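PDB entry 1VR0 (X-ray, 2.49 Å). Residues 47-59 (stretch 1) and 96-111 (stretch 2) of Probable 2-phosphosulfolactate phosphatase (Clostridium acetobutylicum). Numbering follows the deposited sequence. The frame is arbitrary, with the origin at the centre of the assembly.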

# COMPACT_ATOMS: atom_id res chain seq x y z
N THR A 47 -5.85 -10.87 -21.32
CA THR A 47 -7.11 -11.54 -21.14
C THR A 47 -7.94 -11.57 -22.44
O THR A 47 -8.49 -12.60 -22.81
CB THR A 47 -7.91 -10.83 -20.03
OG1 THR A 47 -7.21 -10.97 -18.79
CG2 THR A 47 -9.30 -11.46 -19.87
N THR A 48 -8.01 -10.43 -23.11
CA THR A 48 -8.78 -10.30 -24.32
C THR A 48 -8.17 -11.14 -25.46
O THR A 48 -8.86 -11.92 -26.14
CB THR A 48 -8.90 -8.81 -24.70
OG1 THR A 48 -9.62 -8.12 -23.68
CG2 THR A 48 -9.62 -8.62 -26.03
N ALA A 49 -6.87 -11.01 -25.64
CA ALA A 49 -6.19 -11.67 -26.70
C ALA A 49 -6.37 -13.18 -26.63
O ALA A 49 -6.72 -13.82 -27.63
CB ALA A 49 -4.73 -11.31 -26.66
N LEU A 50 -6.13 -13.73 -25.43
CA LEU A 50 -6.26 -15.16 -25.21
C LEU A 50 -7.69 -15.68 -25.37
O LEU A 50 -7.89 -16.73 -25.96
CB LEU A 50 -5.68 -15.53 -23.84
CG LEU A 50 -4.16 -15.61 -23.96
CD1 LEU A 50 -3.49 -15.31 -22.71
CD2 LEU A 50 -3.76 -16.99 -24.47
N ASN A 51 -8.64 -14.89 -24.90
CA ASN A 51 -10.04 -15.14 -25.13
C ASN A 51 -10.42 -15.14 -26.61
O ASN A 51 -11.36 -15.80 -27.00
CB ASN A 51 -10.88 -14.08 -24.42
CG ASN A 51 -12.35 -14.41 -24.40
OD1 ASN A 51 -12.75 -15.45 -23.89
ND2 ASN A 51 -13.16 -13.54 -24.97
N ASN A 52 -9.71 -14.37 -27.43
CA ASN A 52 -9.95 -14.34 -28.88
C ASN A 52 -9.11 -15.34 -29.68
O ASN A 52 -8.97 -15.19 -30.89
CB ASN A 52 -9.70 -12.94 -29.41
CG ASN A 52 -10.70 -11.93 -28.93
OD1 ASN A 52 -11.76 -12.28 -28.43
ND2 ASN A 52 -10.38 -10.65 -29.09
N GLY A 53 -8.54 -16.34 -29.01
CA GLY A 53 -7.96 -17.48 -29.69
C GLY A 53 -6.47 -17.38 -29.91
O GLY A 53 -5.86 -18.18 -30.63
N CYS A 54 -5.85 -16.38 -29.31
CA CYS A 54 -4.41 -16.27 -29.31
C CYS A 54 -3.79 -17.52 -28.70
O CYS A 54 -4.31 -18.05 -27.72
CB CYS A 54 -4.04 -15.07 -28.47
SG CYS A 54 -2.32 -14.77 -28.25
N LYS A 55 -2.71 -18.01 -29.28
CA LYS A 55 -2.11 -19.27 -28.81
C LYS A 55 -1.38 -19.10 -27.50
O LYS A 55 -1.52 -19.92 -26.60
CB LYS A 55 -1.12 -19.82 -29.80
CG LYS A 55 -0.40 -21.05 -29.25
CD LYS A 55 0.10 -21.96 -30.38
CE LYS A 55 0.71 -23.22 -29.82
NZ LYS A 55 0.66 -24.26 -30.84
N ARG A 56 -0.55 -18.07 -27.43
CA ARG A 56 0.16 -17.78 -26.21
C ARG A 56 0.59 -16.33 -26.18
O ARG A 56 0.74 -15.71 -27.21
CB ARG A 56 1.40 -18.68 -26.09
CG ARG A 56 2.50 -18.38 -27.11
CD ARG A 56 3.79 -19.12 -26.75
NE ARG A 56 3.73 -20.55 -26.98
CZ ARG A 56 3.92 -21.12 -28.17
NH1 ARG A 56 4.19 -20.39 -29.24
NH2 ARG A 56 3.85 -22.43 -28.28
N VAL A 57 0.81 -15.82 -24.97
CA VAL A 57 1.44 -14.53 -24.78
C VAL A 57 2.77 -14.76 -24.08
O VAL A 57 2.82 -15.44 -23.09
CB VAL A 57 0.60 -13.58 -23.90
CG1 VAL A 57 1.33 -12.27 -23.75
CG2 VAL A 57 -0.80 -13.35 -24.48
N VAL A 58 3.84 -14.16 -24.61
CA VAL A 58 5.16 -14.21 -24.00
C VAL A 58 5.54 -12.79 -23.53
O VAL A 58 5.92 -11.96 -24.35
CB VAL A 58 6.22 -14.67 -25.00
CG1 VAL A 58 7.60 -14.72 -24.32
CG2 VAL A 58 5.84 -15.98 -25.63
N PRO A 59 5.43 -12.51 -22.21
CA PRO A 59 5.82 -11.24 -21.65
C PRO A 59 7.33 -11.12 -21.45
O PRO A 59 7.98 -12.02 -20.96
CB PRO A 59 5.11 -11.24 -20.30
CG PRO A 59 5.02 -12.61 -19.92
CD PRO A 59 4.89 -13.40 -21.17
N SER A 96 -3.78 -1.50 -26.74
CA SER A 96 -5.23 -1.39 -26.71
C SER A 96 -5.83 -2.76 -26.88
O SER A 96 -5.54 -3.41 -27.85
CB SER A 96 -5.73 -0.53 -27.86
OG SER A 96 -7.12 -0.71 -27.96
N PRO A 97 -6.67 -3.20 -25.94
CA PRO A 97 -7.35 -4.49 -26.12
C PRO A 97 -8.15 -4.65 -27.41
O PRO A 97 -8.23 -5.77 -27.92
CB PRO A 97 -8.27 -4.59 -24.90
CG PRO A 97 -7.70 -3.73 -23.91
CD PRO A 97 -7.05 -2.58 -24.67
N MSE A 98 -8.71 -3.56 -27.97
CA MSE A 98 -9.52 -3.67 -29.20
C MSE A 98 -8.79 -4.10 -30.43
O MSE A 98 -9.42 -4.60 -31.35
CB MSE A 98 -10.21 -2.37 -29.58
CG MSE A 98 -11.61 -2.32 -29.03
SE MSE A 98 -11.45 -1.91 -27.13
CE MSE A 98 -11.40 0.16 -27.44
N GLU A 99 -7.49 -3.88 -30.48
CA GLU A 99 -6.76 -4.22 -31.67
C GLU A 99 -6.38 -5.71 -31.73
O GLU A 99 -5.99 -6.20 -32.79
CB GLU A 99 -5.59 -3.25 -31.91
CG GLU A 99 -4.40 -3.28 -30.99
CD GLU A 99 -3.61 -1.94 -31.01
OE1 GLU A 99 -3.29 -1.41 -32.09
OE2 GLU A 99 -3.32 -1.41 -29.91
N TYR A 100 -6.61 -6.44 -30.63
CA TYR A 100 -6.35 -7.88 -30.56
C TYR A 100 -7.61 -8.68 -30.81
O TYR A 100 -8.02 -9.52 -29.99
CB TYR A 100 -5.71 -8.25 -29.22
CG TYR A 100 -4.41 -7.55 -29.02
CD1 TYR A 100 -3.23 -8.11 -29.48
CD2 TYR A 100 -4.35 -6.28 -28.40
CE1 TYR A 100 -2.00 -7.46 -29.31
CE2 TYR A 100 -3.13 -5.62 -28.24
CZ TYR A 100 -1.96 -6.23 -28.71
OH TYR A 100 -0.73 -5.61 -28.61
N THR A 101 -8.20 -8.43 -31.98
CA THR A 101 -9.36 -9.17 -32.45
C THR A 101 -8.98 -10.59 -32.84
O THR A 101 -7.81 -10.87 -33.11
CB THR A 101 -9.99 -8.51 -33.72
OG1 THR A 101 -9.10 -8.62 -34.85
CG2 THR A 101 -10.33 -7.09 -33.48
N GLU A 102 -9.98 -11.47 -32.90
CA GLU A 102 -9.77 -12.87 -33.26
C GLU A 102 -9.09 -13.04 -34.63
O GLU A 102 -8.24 -13.90 -34.83
CB GLU A 102 -11.11 -13.64 -33.22
CG GLU A 102 -10.94 -15.17 -33.30
CD GLU A 102 -12.20 -15.88 -33.70
OE1 GLU A 102 -13.25 -15.39 -33.26
OE2 GLU A 102 -12.15 -16.91 -34.43
N ASP A 103 -9.48 -12.18 -35.56
CA ASP A 103 -8.91 -12.18 -36.89
C ASP A 103 -7.40 -11.94 -36.87
O ASP A 103 -6.63 -12.52 -37.62
CB ASP A 103 -9.59 -11.06 -37.67
CG ASP A 103 -9.75 -11.37 -39.11
OD1 ASP A 103 -9.16 -12.39 -39.58
OD2 ASP A 103 -10.48 -10.58 -39.78
N VAL A 104 -6.99 -11.06 -35.98
CA VAL A 104 -5.61 -10.62 -35.86
C VAL A 104 -4.75 -11.60 -35.02
O VAL A 104 -3.58 -11.82 -35.32
CB VAL A 104 -5.62 -9.19 -35.24
CG1 VAL A 104 -4.27 -8.81 -34.63
CG2 VAL A 104 -6.08 -8.18 -36.27
N VAL A 105 -5.34 -12.17 -33.97
CA VAL A 105 -4.57 -12.96 -33.03
C VAL A 105 -4.76 -14.46 -33.06
O VAL A 105 -4.00 -15.16 -32.41
CB VAL A 105 -4.83 -12.53 -31.55
CG1 VAL A 105 -4.48 -11.12 -31.36
CG2 VAL A 105 -6.27 -12.81 -31.11
N LYS A 106 -5.76 -14.97 -33.77
CA LYS A 106 -6.06 -16.39 -33.59
C LYS A 106 -4.86 -17.25 -33.99
O LYS A 106 -4.35 -17.17 -35.10
CB LYS A 106 -7.32 -16.82 -34.33
CG LYS A 106 -7.96 -18.10 -33.77
CD LYS A 106 -8.72 -18.84 -34.84
CE LYS A 106 -9.66 -19.92 -34.29
NZ LYS A 106 -10.45 -20.58 -35.40
N GLY A 107 -4.38 -18.06 -33.06
CA GLY A 107 -3.30 -19.00 -33.35
C GLY A 107 -1.93 -18.39 -33.28
O GLY A 107 -0.93 -19.11 -33.34
N LYS A 108 -1.86 -17.08 -33.10
CA LYS A 108 -0.59 -16.38 -33.10
C LYS A 108 0.06 -16.37 -31.71
O LYS A 108 -0.55 -16.73 -30.70
CB LYS A 108 -0.76 -15.00 -33.72
CG LYS A 108 -0.91 -15.18 -35.25
CD LYS A 108 -1.23 -13.93 -35.99
CE LYS A 108 -1.09 -14.13 -37.50
NZ LYS A 108 0.33 -14.13 -37.91
N THR A 109 1.35 -16.03 -31.70
CA THR A 109 2.14 -15.90 -30.48
C THR A 109 2.45 -14.42 -30.24
O THR A 109 3.15 -13.79 -31.01
CB THR A 109 3.46 -16.69 -30.60
OG1 THR A 109 3.21 -18.09 -30.48
CG2 THR A 109 4.46 -16.28 -29.54
N LEU A 110 1.93 -13.87 -29.15
CA LEU A 110 2.05 -12.45 -28.86
C LEU A 110 3.23 -12.19 -27.94
O LEU A 110 3.19 -12.53 -26.76
CB LEU A 110 0.74 -11.98 -28.24
CG LEU A 110 0.64 -10.56 -27.75
CD1 LEU A 110 1.01 -9.56 -28.84
CD2 LEU A 110 -0.76 -10.38 -27.31
N ILE A 111 4.28 -11.60 -28.49
CA ILE A 111 5.41 -11.15 -27.70
C ILE A 111 5.06 -9.74 -27.22
O ILE A 111 4.81 -8.84 -28.01
CB ILE A 111 6.70 -11.07 -28.52
CG1 ILE A 111 6.97 -12.34 -29.35
CG2 ILE A 111 7.88 -10.79 -27.63
CD1 ILE A 111 6.91 -13.65 -28.60

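Stretch 1 runs from the end of a helix, and stretch 2 from a 3-10 segment and a short helix, into a pair of parallel strands, burying 779 Å² between them. Strands 56-59 and 109-111 are joined by two nearly straight hydrogen bonds, Leu110 N to Arg56 O (2.9 Å) and Val58 N to Leu110 O (2.8 Å), so that Leu110 bonds through both its amide and its carbonyl. Before the strands, Lys55 N donates to Lys108 O (2.9 Å) and Gly107 N to Gly53 O (2.8 Å), which fastens the type II turn of Val105 to Lys108 against the loop.

Side chains then fill the two faces of the sheet. On one, Val57 and Leu110 meet, CG2 to CD2 at 4.1 Å; the t, p rotamer of Leu110 also places CD2 4.1 Å from Ala49 CB, linking the strand to the helix. Ala49 has no more than a methyl here, and that methyl also lies 4.1 Å from Tyr100 CB. Cys54, with chi1 t, sets SG 4.1 Å from Leu110 CB, while its CB packs 4.1 Å from Val105 CB. On the other face, the m, m rotamer of Ile111 brings CD1 back to 3.8 Å from Val58 CB. Arg56 shares this face: its p, t, p conformation folds the guanidinium back, and NH1 makes a weak hydrogen bond to Thr109 OG1 (2.8 Å), which lies at the edge of the group, near its plane.

Asn52, the first residue to leave helical geometry, points toward stretch 2. Its m rotamer directs ND2 to Tyr100 O, a well-aligned hydrogen bond of 2.8 Å, just before Thr101 caps the next helix through a weak bond from Val104 N to its OG1 (3.4 Å). Gly53 has a positive phi at which a CB would be jammed against Asn52 O, which by itself calls for glycine; an ideal CB would also lie 2.8 Å from Lys106 CG, a clash, so its absence leaves room for stretch 2.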